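Local coordinates for sulfate adenylyltransferase (Allochromatium vinosum, PDB 4DNX), which catalyses the transfer of the adenylyl group of ATP to sulfate, giving adenosine 5'-phosphosulfate and diphosphate, as the dissimilatory ATP sulfurylase of this bacterium, at the interface of chains A and B. Coordinates in Å, arbitrary orientation; residue numbers count along the deposited sequence, not the author numbering. Chains: chain A/B, Sulfate adenylyltransferase.

The interface of chains A and B. Residues chain A 190-191, 257-258; chain B 189-191, 258.
A:Asn258 and B:Asn258 stack face to face at the centre of this two-fold patch, their side chains entering from opposite directions. The evidence is the 3.7 Å between A:Asn258 CG and B:Asn258 CG, with the amide planes only 16° apart. Around this pair the arginines interlock: A:Arg190 CG sits over the middle of the B:Arg190 guanidinium, 3.9 Å from its CZ, while B:Arg190 CG covers the A:Arg190 guanidinium in return. Aliphatic stem thus lies on guanidinium face twice, although NE of A:Arg190 and NE of B:Arg190 stand 4.5 Å apart, an approach of two groups that are probably both positive.

Each asparagine is clamped by its own chain. With CG anti to the backbone N (chi1 -169°), A:Asn258 points its amide at A:Arg190; ND2 donates to a lone pair of the A:Arg190 carbonyl O at 3.1 Å, almost within the amide plane. From the other end of that residue, the guanidinium NH1 of A:Arg190 donates to A:Asn258 OD1, also at 3.1 Å but tilted 24° from the guanidinium plane. Equivalent bonds in chain B hold the second amide, consistent with the near-parallel stack. Replacing A:Asn258 with an alanine would probably leave the A:Arg190 carbonyl and guanidinium without these partners and uncover one face of the B:Asn258 amide.

At the rim, B:Glu189 OE2 lies beside A:Arg190 NH2 at the guanidinium edge, an opposite-charge pairing modelled too short to trust in detail. A weak bond from A:Asn258 N to B:Glu189 O (2.9 Å) crosses nearby. The arginines and B:Glu189 close helix 180-190 of their chains, and the asparagines lie in the loop between helix 240-254 and strand 260-266, within a symmetric interface whose standing in solution the structure alone does not show.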
loop_
_atom_site.group_PDB
_atom_site.type_symbol
_atom_site.label_atom_id
_atom_site.label_comp_id
_atom_site.label_asym_id
_atom_site.label_seq_id
_atom_site.Cartn_x
_atom_site.Cartn_y
_atom_site.Cartn_z
ATOM N N ARG A 190 2.291 -15.725 -2.050
ATOM C CA ARG A 190 3.697 -16.080 -1.769
ATOM C C ARG A 190 3.810 -17.572 -1.431
ATOM O O ARG A 190 4.918 -18.142 -1.353
ATOM C CB ARG A 190 4.228 -15.210 -0.629
ATOM C CG ARG A 190 4.594 -13.756 -1.001
ATOM C CD ARG A 190 5.406 -13.315 0.152
ATOM N NE ARG A 190 5.711 -11.913 0.287
ATOM C CZ ARG A 190 6.865 -11.503 0.765
ATOM N NH1 ARG A 190 7.840 -12.398 1.068
ATOM N NH2 ARG A 190 7.091 -10.214 0.858
ATOM N N GLY A 191 2.669 -18.214 -1.232
ATOM C CA GLY A 191 2.604 -19.676 -0.989
ATOM C C GLY A 191 2.779 -20.157 0.445
ATOM O O GLY A 191 2.925 -21.369 0.695
ATOM N N PRO A 257 15.425 -16.237 1.138
ATOM C CA PRO A 257 14.451 -15.688 0.167
ATOM C C PRO A 257 12.998 -16.061 0.467
ATOM O O PRO A 257 12.693 -17.182 0.872
ATOM C CB PRO A 257 14.857 -16.348 -1.158
ATOM C CG PRO A 257 16.260 -16.737 -0.957
ATOM C CD PRO A 257 16.406 -17.116 0.474
ATOM N N ASN A 258 12.122 -15.094 0.241
ATOM C CA ASN A 258 10.679 -15.270 0.436
ATOM C C ASN A 258 10.305 -15.777 1.842
ATOM O O ASN A 258 9.534 -16.749 1.989
ATOM C CB ASN A 258 10.099 -16.196 -0.654
ATOM C CG ASN A 258 8.556 -16.172 -0.634
ATOM O OD1 ASN A 258 7.974 -15.119 -0.316
ATOM N ND2 ASN A 258 7.908 -17.306 -0.922
ATOM N N GLU B 189 12.186 -8.975 -1.251
ATOM C CA GLU B 189 11.567 -9.906 -0.260
ATOM C C GLU B 189 11.279 -11.299 -0.849
ATOM O O GLU B 189 11.474 -12.349 -0.198
ATOM C CB GLU B 189 10.218 -9.349 0.267
ATOM C CG GLU B 189 10.359 -8.236 1.328
ATOM C CD GLU B 189 9.010 -7.815 1.956
ATOM O OE1 GLU B 189 9.053 -7.085 2.968
ATOM O OE2 GLU B 189 7.915 -8.189 1.438
ATOM N N ARG B 190 10.808 -11.297 -2.085
ATOM C CA ARG B 190 10.364 -12.526 -2.715
ATOM C C ARG B 190 11.540 -13.322 -3.337
ATOM O O ARG B 190 11.372 -14.525 -3.663
ATOM C CB ARG B 190 9.302 -12.202 -3.733
ATOM C CG ARG B 190 7.894 -11.772 -3.151
ATOM C CD ARG B 190 7.071 -11.414 -4.329
ATOM N NE ARG B 190 5.678 -11.068 -4.082
ATOM C CZ ARG B 190 4.664 -11.831 -4.438
ATOM N NH1 ARG B 190 4.850 -13.046 -4.985
ATOM N NH2 ARG B 190 3.436 -11.389 -4.191
ATOM N N GLY B 191 12.689 -12.677 -3.477
ATOM C CA GLY B 191 13.924 -13.358 -3.949
ATOM C C GLY B 191 14.043 -13.534 -5.462
ATOM O O GLY B 191 14.917 -14.299 -5.957
ATOM N N ASN B 258 4.448 -18.045 -5.236
ATOM C CA ASN B 258 5.454 -16.982 -5.305
ATOM C C ASN B 258 5.926 -16.625 -6.742
ATOM O O ASN B 258 7.135 -16.549 -7.022
ATOM C CB ASN B 258 6.677 -17.259 -4.387
ATOM C CG ASN B 258 7.570 -16.052 -4.249
ATOM O OD1 ASN B 258 7.097 -14.893 -4.279
ATOM N ND2 ASN B 258 8.888 -16.293 -4.114
#